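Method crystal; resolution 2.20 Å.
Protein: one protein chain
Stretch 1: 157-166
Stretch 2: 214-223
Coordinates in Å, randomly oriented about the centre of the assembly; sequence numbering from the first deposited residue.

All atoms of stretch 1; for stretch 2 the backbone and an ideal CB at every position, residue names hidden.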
# COMPACT_ATOMS: atom_id res chain seq x y z
N PHE A 157 18.70 7.13 21.39
CA PHE A 157 17.48 6.96 20.60
C PHE A 157 16.27 7.12 21.52
O PHE A 157 15.28 7.77 21.18
CB PHE A 157 17.45 5.58 19.94
CG PHE A 157 17.99 5.56 18.54
CD1 PHE A 157 18.93 4.60 18.16
CD2 PHE A 157 17.53 6.46 17.58
CE1 PHE A 157 19.40 4.54 16.84
CE2 PHE A 157 17.99 6.40 16.27
CZ PHE A 157 18.93 5.44 15.89
N LEU A 158 16.35 6.49 22.69
CA LEU A 158 15.28 6.54 23.68
C LEU A 158 15.04 7.95 24.20
O LEU A 158 13.92 8.30 24.56
CB LEU A 158 15.61 5.60 24.84
CG LEU A 158 15.73 4.12 24.51
CD1 LEU A 158 16.07 3.33 25.77
CD2 LEU A 158 14.42 3.62 23.90
N ASN A 159 16.09 8.76 24.24
CA ASN A 159 15.97 10.14 24.73
C ASN A 159 15.41 11.08 23.69
O ASN A 159 14.76 12.07 24.02
CB ASN A 159 17.33 10.68 25.17
CG ASN A 159 17.87 9.98 26.39
OD1 ASN A 159 17.19 9.17 27.02
ND2 ASN A 159 19.12 10.29 26.74
N ARG A 160 15.65 10.79 22.42
CA ARG A 160 15.19 11.67 21.36
C ARG A 160 13.82 11.39 20.75
O ARG A 160 13.04 12.32 20.53
CB ARG A 160 16.24 11.74 20.26
CG ARG A 160 17.61 12.21 20.75
CD ARG A 160 18.45 12.72 19.60
NE ARG A 160 19.82 13.05 20.01
CZ ARG A 160 20.19 14.19 20.59
NH1 ARG A 160 19.31 15.14 20.83
NH2 ARG A 160 21.46 14.37 20.91
N LEU A 161 13.50 10.13 20.48
CA LEU A 161 12.22 9.79 19.86
C LEU A 161 10.99 10.45 20.50
O LEU A 161 10.13 10.98 19.79
CB LEU A 161 12.03 8.27 19.81
CG LEU A 161 12.97 7.39 18.96
CD1 LEU A 161 12.13 6.55 18.02
CD2 LEU A 161 13.97 8.23 18.16
N PRO A 162 10.89 10.42 21.84
CA PRO A 162 9.74 11.02 22.51
C PRO A 162 9.48 12.46 22.10
O PRO A 162 8.34 12.93 22.14
CB PRO A 162 10.09 10.87 23.99
CG PRO A 162 10.82 9.56 24.00
CD PRO A 162 11.76 9.75 22.82
N GLN A 163 10.53 13.17 21.70
CA GLN A 163 10.37 14.56 21.30
C GLN A 163 9.60 14.72 20.00
O GLN A 163 9.29 15.83 19.59
CB GLN A 163 11.73 15.22 21.19
CG GLN A 163 12.44 15.30 22.53
CD GLN A 163 11.55 15.90 23.61
OE1 GLN A 163 11.12 17.05 23.51
NE2 GLN A 163 11.26 15.12 24.64
N PHE A 164 9.29 13.60 19.34
CA PHE A 164 8.52 13.67 18.10
C PHE A 164 7.13 13.14 18.38
O PHE A 164 6.38 12.81 17.46
CB PHE A 164 9.19 12.84 16.99
CG PHE A 164 10.56 13.32 16.62
CD1 PHE A 164 11.69 12.68 17.10
CD2 PHE A 164 10.72 14.46 15.84
CE1 PHE A 164 12.97 13.15 16.81
CE2 PHE A 164 12.00 14.95 15.54
CZ PHE A 164 13.12 14.29 16.03
N GLN A 165 6.78 13.07 19.66
CA GLN A 165 5.47 12.58 20.08
C GLN A 165 4.80 13.56 21.03
O GLN A 165 3.98 13.17 21.87
CB GLN A 165 5.61 11.23 20.75
CG GLN A 165 6.39 10.20 19.95
CD GLN A 165 6.50 8.88 20.69
OE1 GLN A 165 5.80 7.92 20.38
NE2 GLN A 165 7.37 8.84 21.68
N ILE A 166 5.14 14.84 20.90
CA ILE A 166 4.60 15.89 21.75
C ILE A 166 3.08 15.98 21.71
O ILE A 166 2.48 16.15 20.64
CB ILE A 166 5.19 17.27 21.37
CG1 ILE A 166 6.72 17.19 21.37
CG2 ILE A 166 4.71 18.34 22.35
CD1 ILE A 166 7.32 16.77 22.69
N UNK A 214 9.77 -5.71 20.84
CA UNK A 214 9.10 -4.78 21.75
C UNK A 214 8.99 -3.35 21.25
O UNK A 214 7.95 -2.72 21.42
CB UNK A 214 9.84 -4.77 23.09
N UNK A 215 10.05 -2.83 20.64
CA UNK A 215 9.97 -1.47 20.13
C UNK A 215 9.11 -1.41 18.87
O UNK A 215 8.42 -0.42 18.64
CB UNK A 215 11.37 -0.93 19.84
N UNK A 216 9.13 -2.47 18.07
CA UNK A 216 8.29 -2.49 16.87
C UNK A 216 6.84 -2.39 17.34
O UNK A 216 6.02 -1.69 16.75
CB UNK A 216 8.52 -3.75 16.03
N UNK A 217 6.53 -3.10 18.43
CA UNK A 217 5.20 -3.08 18.99
C UNK A 217 4.82 -1.67 19.46
O UNK A 217 3.80 -1.12 19.04
CB UNK A 217 5.10 -4.08 20.15
N UNK A 218 5.65 -1.09 20.32
CA UNK A 218 5.38 0.25 20.85
C UNK A 218 5.23 1.31 19.76
O UNK A 218 4.26 2.08 19.76
CB UNK A 218 6.50 0.66 21.80
N UNK A 219 6.19 1.36 18.85
CA UNK A 219 6.16 2.33 17.78
C UNK A 219 5.02 2.08 16.80
O UNK A 219 4.39 3.02 16.32
CB UNK A 219 7.50 2.32 17.04
N UNK A 220 4.75 0.81 16.49
CA UNK A 220 3.68 0.48 15.56
C UNK A 220 2.34 0.90 16.14
O UNK A 220 1.57 1.60 15.49
CB UNK A 220 3.68 -1.02 15.24
N UNK A 221 2.07 0.47 17.37
CA UNK A 221 0.80 0.82 18.01
C UNK A 221 0.63 2.33 18.14
O UNK A 221 -0.46 2.86 17.90
CB UNK A 221 0.71 0.17 19.39
N UNK A 222 1.70 3.03 18.50
CA UNK A 222 1.63 4.49 18.64
C UNK A 222 1.21 5.14 17.32
O UNK A 222 0.37 6.04 17.31
CB UNK A 222 2.98 5.05 19.10
N UNK A 223 1.80 4.69 16.22
CA UNK A 223 1.46 5.24 14.90
C UNK A 223 0.02 4.94 14.53
O UNK A 223 -0.71 5.82 14.08
CB UNK A 223 2.40 4.68 13.83

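The backbone of 214-223 is helical throughout, with phi and psi near -60° and -45°, so positions 215, 219 and 222 recur on the side nearest stretch 1. The two backbones stand well apart: the CA of position 222 is 9.1 Å from Gln-165 CA, that of 219 is 9.8 Å from Leu-161 CA, and that of 215 is 10.2 Å from Leu-158 CA.

Position 214 has nothing of stretch 1 in reach, and many residues would serve; it is Asn-214.

At position 215 CA-to-CB points toward stretch 1, yet the ideal CB finds no atom within 5.5 Å. What lies ahead is the methyl end of Leu-158, so a long apolar or aromatic side chain would suit, perhaps Leu, Met, Phe or Tyr. The residue is Tyr-215, chi1 in m. Its CE2 comes to 3.5 Å from Leu-158 CD2, which meets the ring obliquely, and its OH lies 3.3 Å from the same CD2.

Positions 216, 217 and 218 are out of reach. They are Thr-216, Arg-217 and Asp-218; the last two form a salt bridge along their own helix, Arg-217 NH1 to Asp-218 OD1 at 3.0 Å.

At position 219 CA-to-CB runs sideways and again the ideal CB touches nothing, but Leu-161 and Leu-158 offer methyl groups farther out. A long side chain whose end comes nearer to them would suit: Met, Phe or Tyr. Tyr-219 does this with chi1 in m, setting CZ 3.8 Å from Leu-161 CD1. Its hydroxyl, near these leucines, is hydrogen-bonded elsewhere in the structure.

Positions 220 and 221 also lie beyond reach. They hold Ser-220 and Asn-221.

Position 222 gets the clearest hint. CA-to-CB points toward stretch 1, and the ideal CB is 4.2 Å from Gln-165 OE1. A donor such as Asn or Gln could answer that oxygen, while a flat ring could pack beside the glutamine and bring a polar tip near the carbonyl of Phe-164. Tyr-222 takes the second course, with chi1 in t. Gln-165 OE1 sits over one face of the ring, 3.3 Å from Tyr-222 CD2, a packing contact rather than a hydrogen bond. Tyr-222 OH ends 4.3 Å from Phe-164 O, and a water bridges them, accepting from Tyr-222 OH at 2.6 Å and donating to Phe-164 O at 2.8 Å.

At position 223 CA-to-CB runs sideways and meets nothing of stretch 1, which leaves the choice open; it is Cys-223.

The rule is reach: three tyrosines span a wide gap without one direct hydrogen bond between the stretches.

Stretch 2 214-223: NYTRDYSNYC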
# COMPACT_ATOMS: atom_id res chain seq x y z
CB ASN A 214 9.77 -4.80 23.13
CG ASN A 214 9.64 -6.15 23.82
OD1 ASN A 214 8.77 -6.95 23.48
ND2 ASN A 214 10.49 -6.40 24.80
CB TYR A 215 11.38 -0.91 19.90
CG TYR A 215 12.05 -0.50 21.19
CD1 TYR A 215 13.07 -1.27 21.75
CD2 TYR A 215 11.63 0.63 21.90
CE1 TYR A 215 13.66 -0.93 22.97
CE2 TYR A 215 12.20 0.98 23.12
CZ TYR A 215 13.21 0.20 23.65
OH TYR A 215 13.78 0.56 24.85
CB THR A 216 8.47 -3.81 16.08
OG1 THR A 216 9.75 -3.81 15.43
CG2 THR A 216 7.38 -3.97 15.04
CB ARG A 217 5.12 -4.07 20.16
CG ARG A 217 3.93 -3.88 21.08
CD ARG A 217 4.40 -3.52 22.48
NE ARG A 217 4.69 -4.71 23.28
CZ ARG A 217 5.57 -4.75 24.26
NH1 ARG A 217 6.29 -3.68 24.58
NH2 ARG A 217 5.73 -5.87 24.95
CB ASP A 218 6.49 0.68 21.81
CG ASP A 218 6.59 -0.22 23.02
OD1 ASP A 218 5.69 -1.05 23.23
OD2 ASP A 218 7.58 -0.09 23.78
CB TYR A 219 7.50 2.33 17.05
CG TYR A 219 8.69 2.67 17.93
CD1 TYR A 219 9.99 2.39 17.51
CD2 TYR A 219 8.52 3.26 19.18
CE1 TYR A 219 11.08 2.70 18.30
CE2 TYR A 219 9.62 3.58 19.99
CZ TYR A 219 10.89 3.29 19.54
OH TYR A 219 11.99 3.56 20.33
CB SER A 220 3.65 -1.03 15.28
OG SER A 220 4.77 -1.45 14.51
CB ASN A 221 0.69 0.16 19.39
CG ASN A 221 0.50 -1.36 19.30
OD1 ASN A 221 0.10 -1.89 18.26
ND2 ASN A 221 0.76 -2.05 20.41
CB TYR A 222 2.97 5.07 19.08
CG TYR A 222 2.99 6.58 19.06
CD1 TYR A 222 2.33 7.32 20.05
CD2 TYR A 222 3.61 7.28 18.03
CE1 TYR A 222 2.29 8.72 20.00
CE2 TYR A 222 3.57 8.67 17.97
CZ TYR A 222 2.92 9.38 18.95
OH TYR A 222 2.90 10.76 18.87
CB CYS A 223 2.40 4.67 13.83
SG CYS A 223 4.09 5.26 13.92
O HOH W 1 3.92 11.68 16.65
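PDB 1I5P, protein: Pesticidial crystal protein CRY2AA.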